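Local atomic coordinates of UPF0098 protein CT_736 (Chlamydia trachomatis, PDB entry 3N08), a protein that is of uncharacterised function but belongs to the phosphatidylethanolamine-binding protein family and is a bacterial homolog of the eukaryotic Raf kinase inhibitor protein. Residues 115-120 with 134-139. Numbering follows the deposited sequence. Where two conformers were deposited one is given.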
ATOM      1  N   TYR B 115      -0.684  -6.003   9.922  1.00  7.87           N
ATOM      2  CA  TYR B 115      -1.928  -5.628  10.572  1.00  8.49           C
ATOM      3  C   TYR B 115      -1.616  -4.553  11.603  1.00  8.00           C
ATOM      4  O   TYR B 115      -0.751  -4.749  12.432  1.00  9.53           O
ATOM      5  CB  TYR B 115      -2.569  -6.841  11.284  1.00 10.47           C
ATOM      6  CG  TYR B 115      -2.712  -8.080  10.426  1.00 10.88           C
ATOM      7  CD1 TYR B 115      -1.649  -8.946  10.267  1.00 10.69           C
ATOM      8  CD2 TYR B 115      -3.900  -8.398   9.795  1.00 16.93           C
ATOM      9  CE1 TYR B 115      -1.759 -10.092   9.499  1.00 13.54           C
ATOM     10  CE2 TYR B 115      -4.008  -9.563   9.019  1.00 17.36           C
ATOM     11  CZ  TYR B 115      -2.929 -10.392   8.885  1.00 17.02           C
ATOM     12  OH  TYR B 115      -3.009 -11.551   8.129  1.00 20.70           O
ATOM     13  N   ALA B 116      -2.376  -3.462  11.582  1.00  8.56           N
ATOM     14  CA  ALA B 116      -2.318  -2.459  12.638  1.00  9.20           C
ATOM     15  C   ALA B 116      -3.461  -2.740  13.598  1.00  9.74           C
ATOM     16  O   ALA B 116      -4.617  -2.886  13.180  1.00 10.47           O
ATOM     17  CB  ALA B 116      -2.464  -1.049  12.059  1.00 10.81           C
ATOM     18  N   LEU B 117      -3.133  -2.808  14.883  1.00  9.98           N
ATOM     19  CA  LEU B 117      -4.127  -3.056  15.938  1.00 11.29           C
ATOM     20  C   LEU B 117      -4.301  -1.832  16.827  1.00  9.34           C
ATOM     21  O   LEU B 117      -3.349  -1.068  17.029  1.00 11.97           O
ATOM     22  CB  LEU B 117      -3.693  -4.219  16.830  1.00  9.82           C
ATOM     23  CG  LEU B 117      -3.218  -5.513  16.201  1.00 11.33           C
ATOM     24  CD1 LEU B 117      -3.018  -6.544  17.307  1.00 11.40           C
ATOM     25  CD2 LEU B 117      -4.215  -6.020  15.192  1.00 12.35           C
ATOM     26  N   ASP B 118      -5.494  -1.677  17.392  1.00 12.52           N
ATOM     27  CA  ASP B 118      -5.733  -0.613  18.368  1.00 13.23           C
ATOM     28  C   ASP B 118      -5.506  -1.050  19.818  1.00 16.04           C
ATOM     29  O   ASP B 118      -5.993  -0.399  20.752  1.00 15.57           O
ATOM     30  CB  ASP B 118      -7.144  -0.059  18.202  1.00 19.85           C
ATOM     31  CG  ASP B 118      -8.211  -1.115  18.409  1.00 15.71           C
ATOM     32  OD1 ASP B 118      -7.939  -2.235  18.893  1.00 23.35           O
ATOM     33  OD2 ASP B 118      -9.391  -0.787  18.130  1.00 36.24           O
ATOM     34  N   VAL B 119      -4.769  -2.135  20.005  0.99 12.47           N
ATOM     35  CA  VAL B 119      -4.411  -2.623  21.315  0.99 13.48           C
ATOM     36  C   VAL B 119      -3.010  -3.223  21.226  0.99 11.86           C
ATOM     37  O   VAL B 119      -2.508  -3.519  20.124  0.99 12.46           O
ATOM     38  CB  VAL B 119      -5.364  -3.728  21.840  0.99 15.96           C
ATOM     39  CG1 VAL B 119      -6.816  -3.225  21.935  0.99 22.46           C
ATOM     40  CG2 VAL B 119      -5.273  -4.996  21.003  0.99 17.55           C
ATOM     41  N   VAL B 120      -2.399  -3.377  22.385  1.00 11.59           N
ATOM     42  CA  VAL B 120      -1.214  -4.200  22.573  1.00 11.40           C
ATOM     43  C   VAL B 120      -1.701  -5.563  23.071  1.00 10.61           C
ATOM     44  O   VAL B 120      -2.466  -5.645  24.050  1.00 13.78           O
ATOM     45  CB  VAL B 120      -0.257  -3.547  23.594  1.00 10.79           C
ATOM     46  CG1 VAL B 120       0.908  -4.455  23.891  1.00 10.99           C
ATOM     47  CG2 VAL B 120       0.227  -2.182  23.086  1.00 14.32           C
ATOM     48  N   GLU B 134      -6.786 -15.153  16.698  1.00 16.45           N
ATOM     49  CA  GLU B 134      -7.828 -15.048  17.711  1.00 16.00           C
ATOM     50  C   GLU B 134      -7.592 -13.810  18.581  1.00 15.90           C
ATOM     51  O   GLU B 134      -8.521 -13.084  18.898  1.00 18.17           O
ATOM     52  CB  GLU B 134      -7.890 -16.331  18.550  1.00 21.35           C
ATOM     53  CG  GLU B 134      -8.899 -16.285  19.694  1.00 34.83           C
ATOM     54  N   ALA B 135      -6.344 -13.565  18.949  1.00 14.46           N
ATOM     55  CA  ALA B 135      -6.027 -12.450  19.820  1.00 17.46           C
ATOM     56  C   ALA B 135      -6.285 -11.112  19.111  1.00 17.71           C
ATOM     57  O   ALA B 135      -6.690 -10.140  19.746  1.00 16.24           O
ATOM     58  CB  ALA B 135      -4.583 -12.550  20.303  1.00 19.33           C
ATOM     59  N   MET B 136      -6.046 -11.082  17.798  0.65 14.83           N
ATOM     60  CA  MET B 136      -6.218  -9.873  16.987  0.65 14.07           C
ATOM     61  C   MET B 136      -7.691  -9.506  16.831  0.65 13.82           C
ATOM     62  O   MET B 136      -8.018  -8.330  16.696  0.65 15.58           O
ATOM     63  CB  MET B 136      -5.626 -10.052  15.568  0.65 16.28           C
ATOM     64  CG  MET B 136      -4.103 -10.029  15.464  0.65 13.14           C
ATOM     65  SD  MET B 136      -3.379  -9.693  13.811  0.65  9.61           S
ATOM     66  CE  MET B 136      -3.950 -11.060  12.847  0.65 13.61           C
ATOM     67  N   ASP B 137      -8.563 -10.517  16.822  1.00 16.82           N
ATOM     68  CA  ASP B 137      -9.968 -10.335  16.471  1.00 18.05           C
ATOM     69  C   ASP B 137     -10.646  -9.213  17.241  1.00 20.66           C
ATOM     70  O   ASP B 137     -10.635  -9.191  18.470  1.00 18.48           O
ATOM     71  CB  ASP B 137     -10.757 -11.633  16.657  1.00 28.90           C
ATOM     72  CG  ASP B 137     -12.185 -11.502  16.179  1.00 37.47           C
ATOM     73  OD1 ASP B 137     -12.380 -11.279  14.965  1.00 30.39           O
ATOM     74  OD2 ASP B 137     -13.103 -11.596  17.017  1.00 42.30           O
ATOM     75  N   GLY B 138     -11.232  -8.287  16.496  1.00 16.49           N
ATOM     76  CA  GLY B 138     -11.877  -7.126  17.057  1.00 19.25           C
ATOM     77  C   GLY B 138     -10.973  -5.907  17.172  1.00 21.44           C
ATOM     78  O   GLY B 138     -11.443  -4.837  17.568  1.00 26.69           O
ATOM     79  N   HIS B 139      -9.692  -6.047  16.827  1.00 13.54           N
ATOM     80  CA  HIS B 139      -8.731  -4.985  17.089  1.00 15.07           C
ATOM     81  C   HIS B 139      -8.016  -4.549  15.829  1.00 11.37           C
ATOM     82  O   HIS B 139      -7.191  -3.641  15.897  1.00 12.85           O
ATOM     83  CB  HIS B 139      -7.694  -5.445  18.115  1.00 15.31           C
ATOM     84  CG  HIS B 139      -8.288  -5.940  19.389  1.00 16.71           C
ATOM     85  ND1 HIS B 139      -8.970  -5.115  20.251  1.00 22.87           N
ATOM     86  CD2 HIS B 139      -8.296  -7.168  19.953  1.00 18.49           C
ATOM     87  CE1 HIS B 139      -9.395  -5.817  21.286  1.00 25.24           C
ATOM     88  NE2 HIS B 139      -8.998  -7.065  21.132  1.00 23.37           N
TER
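M136 lies across one face of the Y115 ring: its methyl CE sits over the ring centre, 3.9 Å from the centroid and almost on the normal, while M136 SD lies 3.8 Å from Y115 CG, nearer the rim of the same face, in a Met-aromatic contact. The H139 imidazole takes V119 CG2 over one face, 3.5 Å above its plane and offset toward the rim; A135 O lies in plane at its edge, and D118 OD1 approaches the edge near ND1. The contact joins the end of strand 108-117 to the turn that leads from helix 129-136 into strand 140-150, its antiparallel neighbour in the mixed sheet of this phosphatidylethanolamine-binding protein fold. D137 leaves the helix, and a type II turn from M136 to H139, closed by the hydrogen bond from H139 N to M136 O (2.8 Å), reverses the chain into the strand. The methionine chain bends at its last torsion (chi3 -63°), which brings CE over the ring; SD also meets L117 CD2, and V45 of strand 43-50 touches both M136 and Y115. At the loop end, H139 O accepts one hydrogen bond, from D118 N at 3.0 Å, and lies 3.1 Å from L117 CA in a CA-H...O contact. D118 CG stands between its backbone N and carbonyl carbon, on the side of H139. There the carboxylate is turned 66° from the imidazole plane. It accepts a weak, bent hydrogen bond from H139 ND1 to D118 OD1, 3.3 Å long with 136° at the hydrogen.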